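Local coordinates for armadillo repeat protein arm00016 (Synthetic construct, PDB 4D4E) that is a computationally designed solenoid intended for modular peptide recognition, probably binding extended peptides along its surface as natural armadillo repeat proteins do, at residues A[23-26]-A[27-30]; A[107-110]-A[111-114]; A[31-34]-A[35-39]; A[88-91]-A[92-96]. One frame throughout, in Å; residues are numbered along the deposited sequence.

Contact 1 of 4, residues A[23-26]-A[27-30]; sequences SPDQ and QELQ
Asp-25 OD1 is gripped by two backbone N-H groups of the first helical turn, which marks Asp-25 as the N-cap of helix 26-40. The bond from Glu-28 N is 3.0 Å long and almost straight (177° at the hydrogen), although it arrives from well above the carboxylate plane of Asp-25. Gln-27 N comes nearer to the same OD1, at 2.8 Å, but the strong bend at its hydrogen makes this a weak bond. With CG anti to the backbone N (chi1 173°), the acid folds over the start of the helix. Gln-27 doubles back at chi2 and lays its CD 3.4 Å from Asp-25 OD1. This N-capped turn ends the loop after helix 14-20 and starts a long helix of the armadillo solenoid. Two residues before the cap, Ser-23 OG donates to Glu-28 OE1 over 2.9 Å, meeting that carboxylate from above its plane, and accepts a weak bond from Asp-25 N. The glutamate runs extended beyond CG and passes across the aspartate, the two carboxylate planes 79° apart. Asp-25 OD2 and Glu-28 OE1 are 3.7 Å apart, like charges whose repulsion, if both are ionised, the helix start and the serine hydroxyl may partly offset. Gln-26 is bent at chi2: its NE2 donates to Pro-24 O (2.7 Å), which lies in the amide plane, while its OE1 rests 3.6 Å from Leu-29 CD2.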
loop_
_atom_site.group_PDB
_atom_site.type_symbol
_atom_site.label_atom_id
_atom_site.label_comp_id
_atom_site.label_asym_id
_atom_site.label_seq_id
_atom_site.Cartn_x
_atom_site.Cartn_y
_atom_site.Cartn_z
ATOM N N SER A 23 6.417 -9.291 -25.959
ATOM C CA SER A 23 7.039 -8.841 -27.221
ATOM C C SER A 23 8.278 -7.982 -27.001
ATOM O O SER A 23 8.220 -7.044 -26.221
ATOM C CB SER A 23 6.048 -8.003 -28.028
ATOM O OG SER A 23 6.709 -7.161 -28.957
ATOM N N PRO A 24 9.393 -8.275 -27.714
ATOM C CA PRO A 24 10.588 -7.433 -27.554
ATOM C C PRO A 24 10.443 -6.070 -28.268
ATOM O O PRO A 24 11.210 -5.158 -27.996
ATOM C CB PRO A 24 11.714 -8.273 -28.194
ATOM C CG PRO A 24 11.109 -9.623 -28.457
ATOM C CD PRO A 24 9.643 -9.361 -28.673
ATOM N N ASP A 25 9.469 -5.944 -29.162
ATOM C CA ASP A 25 9.116 -4.666 -29.759
ATOM C C ASP A 25 8.554 -3.700 -28.714
ATOM O O ASP A 25 7.419 -3.861 -28.250
ATOM C CB ASP A 25 8.086 -4.879 -30.871
ATOM C CG ASP A 25 7.524 -3.569 -31.434
ATOM O OD1 ASP A 25 7.516 -2.511 -30.749
ATOM O OD2 ASP A 25 7.065 -3.602 -32.588
ATOM N N GLN A 26 9.346 -2.674 -28.394
ATOM C CA GLN A 26 9.048 -1.758 -27.316
ATOM C C GLN A 26 7.820 -0.892 -27.505
ATOM O O GLN A 26 7.214 -0.509 -26.520
ATOM C CB GLN A 26 10.268 -0.896 -26.962
ATOM C CG GLN A 26 11.434 -1.715 -26.428
ATOM C CD GLN A 26 10.980 -2.662 -25.313
ATOM O OE1 GLN A 26 10.722 -2.213 -24.176
ATOM N NE2 GLN A 26 10.849 -3.972 -25.628
ATOM N N GLN A 27 7.441 -0.549 -28.736
ATOM C CA GLN A 27 6.222 0.284 -28.866
ATOM C C GLN A 27 4.939 -0.566 -28.816
ATOM O O GLN A 27 3.901 -0.113 -28.338
ATOM C CB GLN A 27 6.253 1.356 -30.010
ATOM C CG GLN A 27 6.811 0.956 -31.390
ATOM C CD GLN A 27 8.342 0.739 -31.435
ATOM O OE1 GLN A 27 9.091 1.166 -30.548
ATOM N NE2 GLN A 27 8.801 0.058 -32.481
ATOM N N GLU A 28 5.051 -1.803 -29.276
ATOM C CA GLU A 28 4.005 -2.793 -29.122
ATOM C C GLU A 28 3.860 -3.214 -27.646
ATOM O O GLU A 28 2.740 -3.376 -27.162
ATOM C CB GLU A 28 4.368 -3.997 -29.955
ATOM C CG GLU A 28 3.257 -4.997 -30.171
ATOM C CD GLU A 28 3.791 -6.253 -30.821
ATOM O OE1 GLU A 28 5.004 -6.272 -31.144
ATOM O OE2 GLU A 28 3.014 -7.218 -31.004
ATOM N N LEU A 29 4.985 -3.389 -26.932
ATOM C CA LEU A 29 4.900 -3.614 -25.482
ATOM C C LEU A 29 4.118 -2.462 -24.835
ATOM O O LEU A 29 3.092 -2.687 -24.164
ATOM C CB LEU A 29 6.276 -3.793 -24.842
ATOM C CG LEU A 29 6.394 -3.667 -23.292
ATOM C CD1 LEU A 29 5.523 -4.669 -22.588
ATOM C CD2 LEU A 29 7.819 -3.821 -22.797
ATOM N N GLN A 30 4.620 -1.242 -25.022
ATOM C CA GLN A 30 4.034 -0.013 -24.460
ATOM C C GLN A 30 2.544 0.053 -24.760
ATOM O O GLN A 30 1.745 0.348 -23.897
ATOM C CB GLN A 30 4.684 1.192 -25.178
ATOM C CG GLN A 30 4.560 2.534 -24.465
ATOM C CD GLN A 30 4.684 3.751 -25.403
ATOM O OE1 GLN A 30 4.755 3.622 -26.635
ATOM N NE2 GLN A 30 4.670 4.935 -24.819
#

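Contact 2 of 4, residues A[107-110]-A[111-114]; sequences DASE and EVIK
Asp-107 sets a carboxylate against an aliphatic side chain: its OD2 lies 3.7 Å from Val-112 CB, and its CG is 3.8 Å from Val-112 CG1. The same OD2 accepts from Ser-109 N at 2.8 Å, on the anti side and 26° out of the carboxylate plane, which closes an Asx turn just before the helix. Chi1 of -168° swings CG of Asp-107 over beside its own carbonyl carbon, which brings OD2 within bonding reach of Ser-109 N and against Val-112. Replacing Asp-107 by an alanine would probably leave Ser-109 N without its acceptor, loosen the turn and uncover one flank of Val-112. Ser-109 then takes over as N-cap of helix 110-124. Its OG accepts from Val-112 N over 3.1 Å (153° at the hydrogen), and its CB and OG also flank Val-112 CG2. The carbonyl of Ser-109 receives Ile-113 N at 3.0 Å, plus a weak, bent bond from Val-112 N. Ile-113 CG1 packs 3.5 Å from this Ser-109 O, and its CD1 reaches on to Asp-107 O. Lys-114 curls back through three bends so that NZ makes a salt bridge with Glu-111 OE2 at 3.4 Å. Val-112 continues onto Glu-68, Ile-71 and Lys-72 of helix 68-81, and Glu-68 also brings a like charge close to Asp-107. The Asx turn takes up Ser-109 N and the serine cap Val-112 N, so both side chains supply acceptors around the helix start, while the negative pair Asp-107 and Glu-68 is likely to bear some repulsion.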
loop_
_atom_site.group_PDB
_atom_site.type_symbol
_atom_site.label_atom_id
_atom_site.label_comp_id
_atom_site.label_asym_id
_atom_site.label_seq_id
_atom_site.Cartn_x
_atom_site.Cartn_y
_atom_site.Cartn_z
ATOM N N ASP A 107 13.668 1.036 -5.438
ATOM C CA ASP A 107 13.962 1.304 -6.849
ATOM C C ASP A 107 14.647 2.670 -6.974
ATOM O O ASP A 107 14.427 3.563 -6.123
ATOM C CB ASP A 107 12.717 1.198 -7.723
ATOM C CG ASP A 107 13.059 1.184 -9.190
ATOM O OD1 ASP A 107 13.335 0.102 -9.709
ATOM O OD2 ASP A 107 13.113 2.254 -9.814
ATOM N N ALA A 108 15.538 2.832 -7.968
ATOM C CA ALA A 108 16.145 4.147 -8.171
ATOM C C ALA A 108 15.101 5.230 -8.568
ATOM O O ALA A 108 15.430 6.393 -8.462
ATOM C CB ALA A 108 17.303 4.107 -9.182
ATOM N N SER A 109 13.879 4.859 -9.010
ATOM C CA SER A 109 12.893 5.852 -9.459
ATOM C C SER A 109 11.794 6.098 -8.435
ATOM O O SER A 109 10.988 5.168 -8.127
ATOM C CB SER A 109 12.285 5.430 -10.810
ATOM O OG SER A 109 11.001 6.004 -11.029
ATOM N N GLU A 110 11.725 7.334 -7.925
ATOM C CA GLU A 110 10.652 7.714 -7.005
ATOM C C GLU A 110 9.245 7.481 -7.504
ATOM O O GLU A 110 8.342 7.190 -6.716
ATOM C CB GLU A 110 10.780 9.152 -6.492
ATOM C CG GLU A 110 11.198 9.184 -5.020
ATOM C CD GLU A 110 11.428 10.589 -4.482
ATOM O OE1 GLU A 110 10.425 11.286 -4.204
ATOM O OE2 GLU A 110 12.613 10.992 -4.334
ATOM N N GLU A 111 9.046 7.634 -8.807
ATOM C CA GLU A 111 7.770 7.347 -9.421
ATOM C C GLU A 111 7.456 5.828 -9.358
ATOM O O GLU A 111 6.286 5.441 -9.157
ATOM C CB GLU A 111 7.845 7.864 -10.864
ATOM C CG GLU A 111 6.573 8.371 -11.461
ATOM C CD GLU A 111 5.897 9.462 -10.674
ATOM O OE1 GLU A 111 6.550 10.451 -10.319
ATOM O OE2 GLU A 111 4.689 9.334 -10.422
ATOM N N VAL A 112 8.485 4.959 -9.508
ATOM C CA VAL A 112 8.264 3.503 -9.397
ATOM C C VAL A 112 7.894 3.122 -7.945
ATOM O O VAL A 112 6.933 2.362 -7.726
ATOM C CB VAL A 112 9.432 2.625 -9.964
ATOM C CG1 VAL A 112 9.246 1.166 -9.564
ATOM C CG2 VAL A 112 9.557 2.679 -11.510
ATOM N N ILE A 113 8.604 3.707 -6.974
ATOM C CA ILE A 113 8.371 3.457 -5.544
ATOM C C ILE A 113 6.971 3.933 -5.178
ATOM O O ILE A 113 6.237 3.241 -4.468
ATOM C CB ILE A 113 9.438 4.178 -4.691
ATOM C CG1 ILE A 113 10.820 3.602 -4.969
ATOM C CG2 ILE A 113 9.076 4.132 -3.201
ATOM C CD1 ILE A 113 11.952 4.244 -4.172
ATOM N N LYS A 114 6.579 5.115 -5.671
ATOM C CA LYS A 114 5.256 5.636 -5.378
ATOM C C LYS A 114 4.198 4.598 -5.753
ATOM O O LYS A 114 3.323 4.247 -4.943
ATOM C CB LYS A 114 5.005 6.951 -6.135
ATOM C CG LYS A 114 3.585 7.455 -5.939
ATOM C CD LYS A 114 2.985 8.023 -7.223
ATOM C CE LYS A 114 3.325 9.485 -7.405
ATOM N NZ LYS A 114 4.727 9.871 -7.043
#

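Contact 3 of 4, residues A[31-34]-A[35-39]; sequences SALR and KLSQI
Polar side-chain bonds join Ser-31 to Lys-35 and Leu-33 to Ser-37, each a full turn apart. Lys-35 NZ donates to Ser-31 OG at 2.9 Å; the lysine chain gets there by bending at chi2 and again at chi4 (46°), which folds its ammonium back toward the start of the turn. A second approach of NZ to Ser-31 O is less certain, because the position of that oxygen is doubtful. An alanine in place of Ser-31 would probably cost the ammonium its hydroxyl partner and let the lysine end swing outward. Ser-37 OG donates to Leu-33 O at 2.8 Å from one face of the carbonyl plane, while Ser-37 N reaches the same oxygen, also at 2.8 Å, from the opposite face. Its chi1 of -77° keeps OG beside the backbone N, from where it can bond back to the carbonyl one turn earlier.

Backbone bonds continue the ladder: Leu-36 N to Ala-32 O spans 3.0 Å and Gln-38 N to Arg-34 O 2.9 Å.

Apolar contact between the two segments is slight, Leu-33 CD2 lying 4.5 Å from Leu-36 CD2. Both leucines also meet other helices: Leu-33 touches Val-70, and Leu-36 touches Met-17, Leu-50 and Ala-77. One polar flank and one leucine-rich flank make this an amphipathic helix laid against its neighbours, as in the stacked helices of an armadillo solenoid.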
loop_
_atom_site.group_PDB
_atom_site.type_symbol
_atom_site.label_atom_id
_atom_site.label_comp_id
_atom_site.label_asym_id
_atom_site.label_seq_id
_atom_site.Cartn_x
_atom_site.Cartn_y
_atom_site.Cartn_z
ATOM N N SER A 31 2.190 -0.241 -26.008
ATOM C CA SER A 31 0.807 -0.244 -26.450
ATOM C C SER A 31 -0.038 -1.289 -25.694
ATOM O O SER A 31 -1.136 -0.981 -25.190
ATOM C CB SER A 31 0.765 -0.543 -27.940
ATOM O OG SER A 31 -0.271 0.184 -28.536
ATOM N N ALA A 32 0.485 -2.518 -25.618
ATOM C CA ALA A 32 -0.223 -3.567 -24.888
ATOM C C ALA A 32 -0.400 -3.190 -23.429
ATOM O O ALA A 32 -1.534 -3.190 -22.915
ATOM C CB ALA A 32 0.452 -4.926 -25.083
ATOM N N LEU A 33 0.684 -2.818 -22.744
ATOM C CA LEU A 33 0.542 -2.342 -21.372
ATOM C C LEU A 33 -0.431 -1.184 -21.250
ATOM O O LEU A 33 -1.145 -1.143 -20.282
ATOM C CB LEU A 33 1.843 -1.920 -20.738
ATOM C CG LEU A 33 2.474 -2.652 -19.594
ATOM C CD1 LEU A 33 3.599 -1.765 -19.117
ATOM C CD2 LEU A 33 1.500 -2.970 -18.458
ATOM N N ARG A 34 -0.429 -0.261 -22.224
ATOM C CA ARG A 34 -1.450 0.786 -22.348
ATOM C C ARG A 34 -2.850 0.241 -22.148
ATOM O O ARG A 34 -3.526 0.599 -21.193
ATOM C CB ARG A 34 -1.445 1.398 -23.750
ATOM C CG ARG A 34 -0.456 2.493 -24.026
ATOM C CD ARG A 34 -1.037 3.893 -23.828
ATOM N NE ARG A 34 0.045 4.889 -23.886
ATOM C CZ ARG A 34 0.838 5.214 -22.862
ATOM N NH1 ARG A 34 0.678 4.664 -21.661
ATOM N NH2 ARG A 34 1.790 6.111 -23.034
ATOM N N LYS A 35 -3.286 -0.593 -23.087
ATOM C CA LYS A 35 -4.661 -1.052 -23.118
ATOM C C LYS A 35 -4.996 -1.819 -21.838
ATOM O O LYS A 35 -6.021 -1.563 -21.172
ATOM C CB LYS A 35 -4.910 -1.905 -24.369
ATOM C CG LYS A 35 -4.910 -1.090 -25.671
ATOM C CD LYS A 35 -4.375 -1.915 -26.850
ATOM C CE LYS A 35 -3.845 -1.048 -27.992
ATOM N NZ LYS A 35 -2.963 0.070 -27.528
ATOM N N LEU A 36 -4.111 -2.747 -21.475
ATOM C CA LEU A 36 -4.288 -3.513 -20.257
ATOM C C LEU A 36 -4.453 -2.575 -19.041
ATOM O O LEU A 36 -5.282 -2.818 -18.127
ATOM C CB LEU A 36 -3.058 -4.393 -20.106
ATOM C CG LEU A 36 -2.925 -5.400 -19.004
ATOM C CD1 LEU A 36 -1.865 -6.428 -19.441
ATOM C CD2 LEU A 36 -2.554 -4.654 -17.726
ATOM N N SER A 37 -3.598 -1.562 -18.987
ATOM C CA SER A 37 -3.696 -0.537 -17.938
ATOM C C SER A 37 -5.114 0.041 -17.931
ATOM O O SER A 37 -5.730 0.116 -16.893
ATOM C CB SER A 37 -2.713 0.598 -18.201
ATOM O OG SER A 37 -1.416 0.176 -17.832
ATOM N N GLN A 38 -5.606 0.387 -19.119
ATOM C CA GLN A 38 -6.952 0.904 -19.331
ATOM C C GLN A 38 -8.025 -0.065 -18.746
ATOM O O GLN A 38 -8.884 0.360 -17.952
ATOM C CB GLN A 38 -7.158 1.130 -20.821
ATOM C CG GLN A 38 -8.182 2.190 -21.166
ATOM C CD GLN A 38 -8.886 1.915 -22.490
ATOM O OE1 GLN A 38 -8.484 1.033 -23.268
ATOM N NE2 GLN A 38 -9.964 2.660 -22.743
ATOM N N ILE A 39 -7.947 -1.358 -19.109
ATOM C CA ILE A 39 -8.913 -2.339 -18.665
ATOM C C ILE A 39 -8.862 -2.497 -17.155
ATOM O O ILE A 39 -9.879 -2.442 -16.499
ATOM C CB ILE A 39 -8.726 -3.673 -19.434
ATOM C CG1 ILE A 39 -9.062 -3.444 -20.927
ATOM C CG2 ILE A 39 -9.595 -4.758 -18.848
ATOM C CD1 ILE A 39 -8.204 -4.234 -21.911
#

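Contact 4 of 4, residues A[88-91]-A[92-96]; sequences QIQK and LIEAG
Leu-92, Ile-93 and Glu-94 each give a backbone N-H to the carbonyl four residues back, on Gln-88, Ile-89 and Gln-90, before helix 86-94 ends in a Schellman motif, evidenced by the positive phi of Gly-96 (74°) and two bonds back into the last turn, one of them Gly-96 N to Ile-93 O at 2.8 Å, while the bond from Ala-95 N to Lys-91 O (3.0 Å) is already weak, with only 127° at the hydrogen.

Among the side chains, Ile-93 sends CD1 back along the helix to lie 4.0 Å from Ile-89 CG2, while its CG1 sits 3.6 Å from Ile-89 O. Chi1 near -70° puts CG1 of Ile-93 anti to its own carbonyl carbon, which aims the ethyl branch at the previous turn. Glu-94 runs extended beyond CG over the Gln-90 carbonyl, its CG 3.2 Å from Gln-90 O. Lys-91 touches it with an aliphatic carbon, CE to Glu-94 OE1 being 3.1 Å; NZ stays 4.3 Å from that OE1, too far for a salt bridge, so any attraction between the two charges is probably loose.

Gln-88 carries its amide away from this turn: its NE2 bonds to Gln-48 OE1 and Asn-44 O, tying helix 86-94 to helix 44-52, while its OE1 takes Asn-85 N just ahead of its own helix. Ile-89 and Ile-93 face Gln-130 of helix 128-136, Lys-91 lies on Ile-51 of helix 44-52, and Ala-95 packs on Leu-56 and Val-60 of helix 56-61.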
loop_
_atom_site.group_PDB
_atom_site.type_symbol
_atom_site.label_atom_id
_atom_site.label_comp_id
_atom_site.label_asym_id
_atom_site.label_seq_id
_atom_site.Cartn_x
_atom_site.Cartn_y
_atom_site.Cartn_z
ATOM N N GLN A 88 -9.209 -11.679 -6.236
ATOM C CA GLN A 88 -8.302 -11.125 -7.240
ATOM C C GLN A 88 -7.014 -10.693 -6.613
ATOM O O GLN A 88 -5.985 -10.870 -7.240
ATOM C CB GLN A 88 -8.959 -10.003 -8.017
ATOM C CG GLN A 88 -10.253 -10.523 -8.610
ATOM C CD GLN A 88 -11.146 -9.431 -9.134
ATOM O OE1 GLN A 88 -11.326 -8.361 -8.505
ATOM N NE2 GLN A 88 -11.722 -9.685 -10.287
ATOM N N ILE A 89 -7.043 -10.176 -5.378
ATOM C CA ILE A 89 -5.795 -9.968 -4.689
ATOM C C ILE A 89 -5.084 -11.338 -4.518
ATOM O O ILE A 89 -3.868 -11.456 -4.681
ATOM C CB ILE A 89 -6.003 -9.318 -3.335
ATOM C CG1 ILE A 89 -6.516 -7.868 -3.508
ATOM C CG2 ILE A 89 -4.717 -9.422 -2.522
ATOM C CD1 ILE A 89 -6.906 -7.174 -2.210
ATOM N N GLN A 90 -5.846 -12.372 -4.188
ATOM C CA GLN A 90 -5.291 -13.698 -4.075
ATOM C C GLN A 90 -4.522 -14.201 -5.316
ATOM O O GLN A 90 -3.463 -14.813 -5.239
ATOM C CB GLN A 90 -6.429 -14.663 -3.756
ATOM C CG GLN A 90 -6.400 -15.079 -2.305
ATOM C CD GLN A 90 -5.008 -15.482 -1.883
ATOM O OE1 GLN A 90 -4.397 -16.346 -2.516
ATOM N NE2 GLN A 90 -4.494 -14.850 -0.831
ATOM N N LYS A 91 -5.148 -14.034 -6.446
ATOM C CA LYS A 91 -4.505 -14.284 -7.728
ATOM C C LYS A 91 -3.198 -13.554 -7.932
ATOM O O LYS A 91 -2.311 -14.144 -8.462
ATOM C CB LYS A 91 -5.465 -13.969 -8.865
ATOM C CG LYS A 91 -6.649 -14.960 -8.944
ATOM C CD LYS A 91 -6.188 -16.327 -9.404
ATOM C CE LYS A 91 -6.631 -17.368 -8.399
ATOM N NZ LYS A 91 -7.891 -17.984 -8.825
ATOM N N LEU A 92 -3.071 -12.281 -7.531
ATOM C CA LEU A 92 -1.770 -11.584 -7.590
ATOM C C LEU A 92 -0.701 -12.201 -6.728
ATOM O O LEU A 92 0.469 -12.291 -7.132
ATOM C CB LEU A 92 -1.879 -10.108 -7.134
ATOM C CG LEU A 92 -2.299 -9.131 -8.189
ATOM C CD1 LEU A 92 -2.683 -7.827 -7.456
ATOM C CD2 LEU A 92 -1.219 -8.873 -9.260
ATOM N N ILE A 93 -1.092 -12.577 -5.508
ATOM C CA ILE A 93 -0.152 -13.208 -4.572
ATOM C C ILE A 93 0.317 -14.503 -5.223
ATOM O O ILE A 93 1.534 -14.756 -5.312
ATOM C CB ILE A 93 -0.811 -13.454 -3.186
ATOM C CG1 ILE A 93 -1.027 -12.064 -2.487
ATOM C CG2 ILE A 93 0.014 -14.438 -2.369
ATOM C CD1 ILE A 93 -1.988 -12.026 -1.324
ATOM N N GLU A 94 -0.641 -15.286 -5.725
ATOM C CA GLU A 94 -0.275 -16.550 -6.385
ATOM C C GLU A 94 0.518 -16.350 -7.667
ATOM O O GLU A 94 1.148 -17.307 -8.094
ATOM C CB GLU A 94 -1.493 -17.421 -6.670
ATOM C CG GLU A 94 -2.241 -17.814 -5.391
ATOM C CD GLU A 94 -3.625 -18.432 -5.675
ATOM O OE1 GLU A 94 -4.133 -18.425 -6.836
ATOM O OE2 GLU A 94 -4.234 -18.895 -4.714
ATOM N N ALA A 95 0.515 -15.148 -8.278
ATOM C CA ALA A 95 1.387 -14.887 -9.424
ATOM C C ALA A 95 2.784 -14.477 -8.985
ATOM O O ALA A 95 3.577 -14.112 -9.810
ATOM C CB ALA A 95 0.763 -13.840 -10.377
ATOM N N GLY A 96 3.085 -14.491 -7.683
ATOM C CA GLY A 96 4.403 -13.991 -7.218
ATOM C C GLY A 96 4.628 -12.481 -7.210
ATOM O O GLY A 96 5.751 -12.045 -7.225
#

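From the N terminus, contact 1 closes the loop after helix 14-20 and starts helix 26-40, and contact 3 takes over at the next residue along that same helix, the two centres about 12 Å apart. Contact 4 follows at the C-terminal end of helix 86-94, and contact 2 closes the loop before helix 110-124. All four are local and run in series, with no nesting or crossing. Contacts 1 and 2 are thus helix starts, contact 3 a helix body and contact 4 a helix end. Contacts 2 and 3 both reach helix 68-81, which lies between them, although their nearest atoms are about 11 Å apart.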